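Local coordinates for GH26C (Muricauda sp. MAR_2010_75, PDB 6Q78), which probably hydrolyses internal beta-1,4-mannosidic bonds of mannan polysaccharides, as a family 26 glycoside hydrolase with endo-mannanase activity, at residues 117-121 with 202-207; 217-222 with 264-268; 278-282 with 320-324. One frame throughout, in Å; residues are numbered along the deposited sequence.

Interaction 1 of 3, residues 117-121 with 202-207; sequences FMFIT and KIASFT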
loop_
_atom_site.group_PDB
_atom_site.type_symbol
_atom_site.label_atom_id
_atom_site.label_comp_id
_atom_site.label_asym_id
_atom_site.label_seq_id
_atom_site.Cartn_x
_atom_site.Cartn_y
_atom_site.Cartn_z
ATOM N N PHE A 117 -5.208 0.048 8.796
ATOM C CA PHE A 117 -6.440 -0.261 9.533
ATOM C C PHE A 117 -6.210 -0.880 10.914
ATOM O O PHE A 117 -7.185 -1.012 11.674
ATOM C CB PHE A 117 -7.355 -1.170 8.704
ATOM C CG PHE A 117 -8.170 -0.426 7.678
ATOM C CD1 PHE A 117 -9.145 0.479 8.089
ATOM C CD2 PHE A 117 -7.995 -0.654 6.324
ATOM C CE1 PHE A 117 -9.914 1.184 7.152
ATOM C CE2 PHE A 117 -8.765 0.057 5.345
ATOM C CZ PHE A 117 -9.735 0.980 5.809
ATOM N N MET A 118 -4.966 -1.231 11.265
ATOM C CA MET A 118 -4.631 -1.864 12.552
ATOM C C MET A 118 -5.400 -1.316 13.767
ATOM O O MET A 118 -6.095 -2.068 14.478
ATOM C CB MET A 118 -3.128 -1.688 12.752
ATOM C CG MET A 118 -2.620 -2.226 14.089
ATOM S SD MET A 118 -0.808 -2.034 14.229
ATOM C CE MET A 118 -0.497 -0.273 14.053
ATOM N N PHE A 119 -5.242 -0.029 14.073
ATOM C CA PHE A 119 -5.876 0.496 15.277
ATOM C C PHE A 119 -7.384 0.688 15.075
ATOM O O PHE A 119 -8.145 0.701 16.058
ATOM C CB PHE A 119 -5.188 1.820 15.661
ATOM C CG PHE A 119 -3.753 1.664 16.214
ATOM C CD1 PHE A 119 -3.376 0.547 16.962
ATOM C CD2 PHE A 119 -2.783 2.586 15.856
ATOM C CE1 PHE A 119 -2.067 0.402 17.438
ATOM C CE2 PHE A 119 -1.472 2.456 16.360
ATOM C CZ PHE A 119 -1.125 1.353 17.114
ATOM N N ILE A 120 -7.830 0.849 13.829
ATOM C CA ILE A 120 -9.243 1.029 13.547
ATOM C C ILE A 120 -10.016 -0.246 13.837
ATOM O O ILE A 120 -11.208 -0.189 14.204
ATOM C CB ILE A 120 -9.366 1.516 12.092
ATOM C CG1 ILE A 120 -8.664 2.885 11.968
ATOM C CG2 ILE A 120 -10.824 1.577 11.621
ATOM C CD1 ILE A 120 -8.456 3.321 10.517
ATOM N N THR A 121 -9.371 -1.406 13.709
ATOM C CA THR A 121 -10.058 -2.684 13.908
ATOM C C THR A 121 -9.685 -3.358 15.224
ATOM O O THR A 121 -10.058 -4.520 15.461
ATOM C CB THR A 121 -9.792 -3.677 12.767
ATOM O OG1 THR A 121 -8.387 -3.994 12.709
ATOM C CG2 THR A 121 -10.265 -3.091 11.431
ATOM N N LYS A 202 -16.507 -2.748 10.277
ATOM C CA LYS A 202 -15.845 -1.546 10.794
ATOM C C LYS A 202 -14.997 -0.881 9.715
ATOM O O LYS A 202 -15.031 0.347 9.562
ATOM C CB LYS A 202 -14.955 -1.915 11.996
ATOM C CG LYS A 202 -14.172 -0.734 12.589
ATOM C CD LYS A 202 -15.145 0.359 13.097
ATOM C CE LYS A 202 -14.396 1.662 13.437
ATOM N NZ LYS A 202 -13.423 1.464 14.570
ATOM N N ILE A 203 -14.250 -1.664 8.925
ATOM C CA ILE A 203 -13.525 -1.081 7.800
ATOM C C ILE A 203 -14.485 -0.352 6.865
ATOM O O ILE A 203 -14.194 0.756 6.389
ATOM C CB ILE A 203 -12.719 -2.171 7.067
ATOM C CG1 ILE A 203 -11.503 -2.558 7.936
ATOM C CG2 ILE A 203 -12.272 -1.658 5.656
ATOM C CD1 ILE A 203 -10.697 -3.706 7.361
ATOM N N ALA A 204 -15.635 -0.966 6.567
ATOM C CA ALA A 204 -16.584 -0.350 5.641
ATOM C C ALA A 204 -17.162 0.937 6.204
ATOM O O ALA A 204 -17.272 1.936 5.474
ATOM C CB ALA A 204 -17.701 -1.338 5.313
ATOM N N SER A 205 -17.564 0.944 7.483
ATOM C CA SER A 205 -18.153 2.153 8.043
ATOM C C SER A 205 -17.116 3.268 8.108
ATOM O O SER A 205 -17.426 4.434 7.795
ATOM C CB SER A 205 -18.799 1.878 9.403
ATOM O OG SER A 205 -17.829 1.571 10.366
ATOM N N PHE A 206 -15.866 2.937 8.451
ATOM C CA PHE A 206 -14.834 3.966 8.434
ATOM C C PHE A 206 -14.637 4.485 7.021
ATOM O O PHE A 206 -14.547 5.706 6.792
ATOM C CB PHE A 206 -13.512 3.397 8.987
ATOM C CG PHE A 206 -12.370 4.370 8.959
ATOM C CD1 PHE A 206 -11.545 4.467 7.848
ATOM C CD2 PHE A 206 -12.151 5.227 10.031
ATOM C CE1 PHE A 206 -10.481 5.365 7.843
ATOM C CE2 PHE A 206 -11.110 6.143 10.010
ATOM C CZ PHE A 206 -10.280 6.216 8.935
ATOM N N THR A 207 -14.497 3.565 6.064
ATOM C CA THR A 207 -14.203 3.986 4.693
ATOM C C THR A 207 -15.336 4.835 4.106
ATOM O O THR A 207 -15.083 5.848 3.422
ATOM C CB THR A 207 -13.950 2.736 3.854
ATOM O OG1 THR A 207 -12.792 2.050 4.353
ATOM C CG2 THR A 207 -13.687 3.094 2.380
#

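Interaction 2 of 3, residues 217-222 with 264-268; sequences LVPIIF and NMLFA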
loop_
_atom_site.group_PDB
_atom_site.type_symbol
_atom_site.label_atom_id
_atom_site.label_comp_id
_atom_site.label_asym_id
_atom_site.label_seq_id
_atom_site.Cartn_x
_atom_site.Cartn_y
_atom_site.Cartn_z
ATOM N N LEU A 217 -16.662 11.245 -1.510
ATOM C CA LEU A 217 -15.963 10.195 -0.770
ATOM C C LEU A 217 -14.509 10.057 -1.220
ATOM O O LEU A 217 -14.190 10.102 -2.411
ATOM C CB LEU A 217 -16.683 8.843 -0.932
ATOM C CG LEU A 217 -18.064 8.765 -0.273
ATOM C CD1 LEU A 217 -18.752 7.432 -0.576
ATOM C CD2 LEU A 217 -17.888 8.926 1.223
ATOM N N VAL A 218 -13.620 9.843 -0.256
ATOM C CA VAL A 218 -12.193 9.690 -0.523
ATOM C C VAL A 218 -11.945 8.287 -1.068
ATOM O O VAL A 218 -12.185 7.297 -0.347
ATOM C CB VAL A 218 -11.376 9.860 0.766
ATOM C CG1 VAL A 218 -9.887 9.607 0.477
ATOM C CG2 VAL A 218 -11.614 11.245 1.370
ATOM N N PRO A 219 -11.432 8.121 -2.292
ATOM C CA PRO A 219 -11.058 6.767 -2.739
ATOM C C PRO A 219 -9.859 6.279 -1.960
ATOM O O PRO A 219 -8.912 7.029 -1.732
ATOM C CB PRO A 219 -10.710 6.954 -4.225
ATOM C CG PRO A 219 -11.439 8.262 -4.601
ATOM C CD PRO A 219 -11.306 9.116 -3.373
ATOM N N ILE A 220 -9.912 5.013 -1.529
ATOM C CA ILE A 220 -8.725 4.441 -0.919
ATOM C C ILE A 220 -8.337 3.157 -1.630
ATOM O O ILE A 220 -9.189 2.407 -2.127
ATOM C CB ILE A 220 -8.879 4.214 0.593
ATOM C CG1 ILE A 220 -9.928 3.166 0.892
ATOM C CG2 ILE A 220 -9.143 5.548 1.366
ATOM C CD1 ILE A 220 -9.811 2.628 2.307
ATOM N N ILE A 221 -7.036 2.896 -1.645
ATOM C CA ILE A 221 -6.509 1.609 -2.100
ATOM C C ILE A 221 -6.343 0.728 -0.875
ATOM O O ILE A 221 -5.653 1.100 0.072
ATOM C CB ILE A 221 -5.170 1.804 -2.817
ATOM C CG1 ILE A 221 -5.344 2.710 -4.057
ATOM C CG2 ILE A 221 -4.550 0.436 -3.139
ATOM C CD1 ILE A 221 -4.061 3.162 -4.645
ATOM N N PHE A 222 -7.022 -0.407 -0.861
ATOM C CA PHE A 222 -6.990 -1.333 0.263
ATOM C C PHE A 222 -6.109 -2.527 -0.126
ATOM O O PHE A 222 -6.345 -3.191 -1.165
ATOM C CB PHE A 222 -8.428 -1.771 0.565
ATOM C CG PHE A 222 -8.566 -2.772 1.701
ATOM C CD1 PHE A 222 -9.429 -3.864 1.566
ATOM C CD2 PHE A 222 -7.938 -2.576 2.916
ATOM C CE1 PHE A 222 -9.637 -4.747 2.626
ATOM C CE2 PHE A 222 -8.115 -3.500 3.968
ATOM C CZ PHE A 222 -8.988 -4.545 3.802
ATOM N N ASN A 264 -15.886 3.168 -2.670
ATOM C CA ASN A 264 -14.727 4.049 -2.784
ATOM C C ASN A 264 -13.427 3.306 -2.461
ATOM O O ASN A 264 -12.558 3.804 -1.749
ATOM C CB ASN A 264 -14.898 5.325 -1.938
ATOM C CG ASN A 264 -15.171 5.065 -0.445
ATOM O OD1 ASN A 264 -15.971 4.212 -0.068
ATOM N ND2 ASN A 264 -14.543 5.865 0.400
ATOM N N MET A 265 -13.283 2.094 -2.995
ATOM C CA MET A 265 -12.130 1.232 -2.725
ATOM C C MET A 265 -11.613 0.613 -4.019
ATOM O O MET A 265 -12.388 0.075 -4.822
ATOM C CB MET A 265 -12.553 0.100 -1.777
ATOM C CG MET A 265 -11.449 -0.578 -1.023
ATOM S SD MET A 265 -12.213 -1.596 0.287
ATOM C CE MET A 265 -11.924 -0.643 1.766
ATOM N N LEU A 266 -10.299 0.672 -4.203
ATOM C CA LEU A 266 -9.565 -0.169 -5.145
ATOM C C LEU A 266 -8.834 -1.214 -4.307
ATOM O O LEU A 266 -8.547 -0.993 -3.123
ATOM C CB LEU A 266 -8.521 0.668 -5.886
ATOM C CG LEU A 266 -9.019 1.844 -6.742
ATOM C CD1 LEU A 266 -7.841 2.500 -7.480
ATOM C CD2 LEU A 266 -10.023 1.336 -7.798
ATOM N N PHE A 267 -8.564 -2.376 -4.907
ATOM C CA PHE A 267 -7.988 -3.513 -4.187
ATOM C C PHE A 267 -6.598 -3.846 -4.708
ATOM O O PHE A 267 -6.413 -4.033 -5.921
ATOM C CB PHE A 267 -8.904 -4.743 -4.331
ATOM C CG PHE A 267 -10.256 -4.532 -3.732
ATOM C CD1 PHE A 267 -10.480 -4.787 -2.383
ATOM C CD2 PHE A 267 -11.291 -4.026 -4.495
ATOM C CE1 PHE A 267 -11.736 -4.547 -1.794
ATOM C CE2 PHE A 267 -12.542 -3.797 -3.930
ATOM C CZ PHE A 267 -12.748 -4.069 -2.578
ATOM N N ALA A 268 -5.631 -3.946 -3.789
ATOM C CA ALA A 268 -4.225 -4.166 -4.123
ATOM C C ALA A 268 -3.730 -5.480 -3.528
ATOM O O ALA A 268 -3.873 -5.718 -2.332
ATOM C CB ALA A 268 -3.378 -3.003 -3.563
#

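Interaction 3 of 3, residues 278-282 with 320-324; sequences ESEYL and VSDLA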
loop_
_atom_site.group_PDB
_atom_site.type_symbol
_atom_site.label_atom_id
_atom_site.label_comp_id
_atom_site.label_asym_id
_atom_site.label_seq_id
_atom_site.Cartn_x
_atom_site.Cartn_y
_atom_site.Cartn_z
ATOM N N GLU A 278 6.461 -15.256 -13.349
ATOM C CA GLU A 278 5.032 -14.936 -13.354
ATOM C C GLU A 278 4.227 -16.008 -12.632
ATOM O O GLU A 278 3.318 -15.693 -11.857
ATOM C CB GLU A 278 4.521 -14.808 -14.792
ATOM C CG GLU A 278 5.089 -13.650 -15.554
ATOM C CD GLU A 278 4.576 -13.554 -16.992
ATOM O OE1 GLU A 278 3.711 -14.358 -17.410
ATOM O OE2 GLU A 278 5.066 -12.650 -17.704
ATOM N N SER A 279 4.526 -17.293 -12.901
ATOM C CA SER A 279 3.792 -18.360 -12.235
ATOM C C SER A 279 3.912 -18.271 -10.720
ATOM O O SER A 279 2.930 -18.504 -10.006
ATOM C CB SER A 279 4.268 -19.720 -12.726
ATOM O OG SER A 279 3.888 -19.860 -14.088
ATOM N N GLU A 280 5.097 -17.918 -10.210
ATOM C CA GLU A 280 5.230 -17.852 -8.760
ATOM C C GLU A 280 4.536 -16.620 -8.205
ATOM O O GLU A 280 3.890 -16.701 -7.159
ATOM C CB GLU A 280 6.682 -17.952 -8.301
ATOM C CG GLU A 280 6.832 -18.188 -6.772
ATOM C CD GLU A 280 6.102 -19.449 -6.201
ATOM O OE1 GLU A 280 5.781 -20.437 -6.931
ATOM O OE2 GLU A 280 5.867 -19.457 -4.972
ATOM N N TYR A 281 4.607 -15.488 -8.915
ATOM C CA TYR A 281 3.856 -14.310 -8.483
ATOM C C TYR A 281 2.374 -14.610 -8.395
ATOM O O TYR A 281 1.682 -14.112 -7.503
ATOM C CB TYR A 281 4.084 -13.148 -9.451
ATOM C CG TYR A 281 3.392 -11.903 -9.006
ATOM C CD1 TYR A 281 3.955 -11.095 -8.031
ATOM C CD2 TYR A 281 2.169 -11.527 -9.557
ATOM C CE1 TYR A 281 3.291 -9.916 -7.611
ATOM C CE2 TYR A 281 1.508 -10.380 -9.152
ATOM C CZ TYR A 281 2.069 -9.586 -8.180
ATOM O OH TYR A 281 1.368 -8.443 -7.804
ATOM N N LEU A 282 1.852 -15.400 -9.335
ATOM C CA LEU A 282 0.420 -15.676 -9.450
ATOM C C LEU A 282 -0.045 -16.871 -8.610
ATOM O O LEU A 282 -1.250 -17.198 -8.631
ATOM C CB LEU A 282 0.036 -15.903 -10.934
ATOM C CG LEU A 282 0.145 -14.680 -11.859
ATOM C CD1 LEU A 282 0.068 -15.086 -13.323
ATOM C CD2 LEU A 282 -0.966 -13.690 -11.560
ATOM N N VAL A 320 5.836 -8.025 -12.362
ATOM C CA VAL A 320 4.604 -7.355 -11.955
ATOM C C VAL A 320 4.137 -6.406 -13.046
ATOM O O VAL A 320 2.948 -6.361 -13.388
ATOM C CB VAL A 320 4.809 -6.624 -10.615
ATOM C CG1 VAL A 320 3.515 -5.898 -10.128
ATOM C CG2 VAL A 320 5.321 -7.622 -9.539
ATOM N N SER A 321 5.058 -5.584 -13.553
ATOM C CA SER A 321 4.694 -4.592 -14.567
ATOM C C SER A 321 4.172 -5.263 -15.842
ATOM O O SER A 321 3.188 -4.798 -16.440
ATOM C CB SER A 321 5.911 -3.710 -14.851
ATOM O OG SER A 321 5.707 -2.836 -15.948
ATOM N N ASP A 322 4.800 -6.366 -16.261
ATOM C CA ASP A 322 4.319 -7.080 -17.446
ATOM C C ASP A 322 2.917 -7.638 -17.231
ATOM O O ASP A 322 2.069 -7.579 -18.137
ATOM C CB ASP A 322 5.249 -8.241 -17.818
ATOM C CG ASP A 322 6.524 -7.799 -18.506
ATOM O OD1 ASP A 322 6.593 -6.638 -18.986
ATOM O OD2 ASP A 322 7.455 -8.652 -18.604
ATOM N N LEU A 323 2.662 -8.220 -16.055
ATOM C CA LEU A 323 1.336 -8.770 -15.803
ATOM C C LEU A 323 0.287 -7.673 -15.734
ATOM O O LEU A 323 -0.840 -7.849 -16.218
ATOM C CB LEU A 323 1.337 -9.550 -14.498
ATOM C CG LEU A 323 2.000 -10.909 -14.553
ATOM C CD1 LEU A 323 2.095 -11.413 -13.099
ATOM C CD2 LEU A 323 1.199 -11.873 -15.432
ATOM N N ALA A 324 0.630 -6.530 -15.124
ATOM C CA ALA A 324 -0.310 -5.411 -15.095
ATOM C C ALA A 324 -0.623 -4.895 -16.501
ATOM O O ALA A 324 -1.764 -4.526 -16.802
ATOM C CB ALA A 324 0.261 -4.297 -14.215
HETATM O O HOH W 1 7.408 -10.929 -17.248
#

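Interaction 1 of 3, residues 117-121 with 202-207
Phe117 and Ile120, in the loop that follows strand 112-116 of the TIM barrel, pack against the inward side of helix 193-208. At the apolar centre, CG2 of Ile203 lies over one face of the Phe117 ring, offset toward its rim and 3.7 Å from CZ. The same ring meets Phe206 near its own plane, CE1 standing 3.7 Å from Phe206 CD1; the two rings are nearly perpendicular, at 85°, but set obliquely. Phe206 in turn offers a face to Ile120, whose CD1 sits over the ring centre in a CH-pi contact, 3.8 Å from the centroid. Phe206 CG is anti to the backbone N (chi1 178°), which swings the ring beneath that methyl. At the buried end, Thr207 OG1 borders the edge of the Phe117 ring and donates to Ile203 O. Beside Phe117, the CG2 methyl of Thr121 touches Ile203 CG1, while its hydroxyl bonds to Trp158.

At the polar edge Lys202 closes the contact: its chain bends at chi2 and chi4, and the ammonium group is shared between a salt bridge to Glu137 and the loop backbone. Lys202 NZ donates to Ile120 O at 2.8 Å, in the carbonyl plane, with a C=O...N angle of 146°.

Interaction 2 of 3, residues 217-222 with 264-268
Met265 and Phe222 meet on one face of two neighbouring parallel strands of the TIM barrel, 220-223 and 265-269, with Ile220 and Phe267 on the same face. The methionine runs obliquely across the phenylalanine: its CG touches Phe222 CB at 3.6 Å, and SD lies 4.7 Å from the ring centroid, 51° off the normal, an oblique Met-aromatic contact. A bend at chi3 (-104°) turns the terminal methyl back, so that CE also reaches Ile220 CD1. Phe267 approaches from farther along the strand, its CE1 at the edge of the Phe222 ring and 4.1 Å from CD1. Ile203 and Thr207 of helix 193-208 pack on this layer. On the other face Ile221 leans across Leu266, and its CG2 meets Ala268 CB at 3.7 Å.

The backbones are joined by four hydrogen bonds in parallel register: Ile220 N to Asn264 O, Leu266 N to Ile220 O, Phe222 N to Leu266 O and Ala268 N to Phe222 O. Just before the strand, the Asn264 side-chain amide adds a further bond, ND2 donating to Val218 O at 2.9 Å from above the carbonyl plane. The same nitrogen donates to Thr207 O, so both partners fix the rotation of the buried amide. The chemistry implies a divided task: backbone bonds set the register, apolar side chains fill both faces, and one asparagine side chain ties the start of strand 265-269 to the end of helix 193-208.

Interaction 3 of 3, residues 278-282 with 320-324
The outer helical layer of the TIM barrel is formed here by the short helix 278-281, in the connection after strand 265-269, lying against helix 306-327. Leu323 is the central side chain, reaching between Glu278, Tyr281 and Leu282. Its CD1 methyl stands 3.5 Å from Tyr281 CD2, as the two side chains slide past each other in opposite directions, and it also meets Leu282 CG at 4.0 Å; the two leucines come tip to tip. The other methyl, CD2, packs beside the carboxylate of Glu278. Tyr281 turns its CG away from the backbone N (chi1 -177°), directing the ring between the helices, where CE1 touches Val320 CG2 at 3.6 Å. Beyond the ring, its hydroxyl bonds to Gly295 O of strand 293-298. Replacing Tyr281 by an alanine is likely to leave Gly295 O without this hydroxyl partner and to open a gap beside Val320 and Leu323.

At the more polar side of the contact, Glu278 OE2 and Asp322 OD2 lie 4.7 Å apart. A water donates to both oxygens, 2.9 Å from Glu278 OE2 and 2.7 Å from Asp322 OD2, which probably eases the repulsion between these like charges. With Met294 of strand 293-298 touching Tyr281, Val320 and Leu323, the contact joins helix to helix over a barrel strand, the layered packing of helices around a beta/alpha-barrel.

Interactions 1 and 2 form one continuous region of the barrel, their centres 13 Å apart. Helix 193-208 leads into strand 220-223, and the two contacts meet where Thr207 O lies 3.1 Å from Asn264 ND2, a probable hydrogen bond, and where Phe117 CE2 packs 3.7 Å from Phe222 CD2. Thr207 OG1 also abuts Ile220 and Met265. Interaction 3 follows along the chain, since strand 265-269 leads into helix 278-281; its centre is 22 Å from that of interaction 2, with nearest atoms about 7 Å apart. From interaction 1 it is about 30 Å away between centres, across the chain's middle. TIM-barrel glycosidases carry the active site at the C-terminal strand ends; these contacts are mainly framework packing.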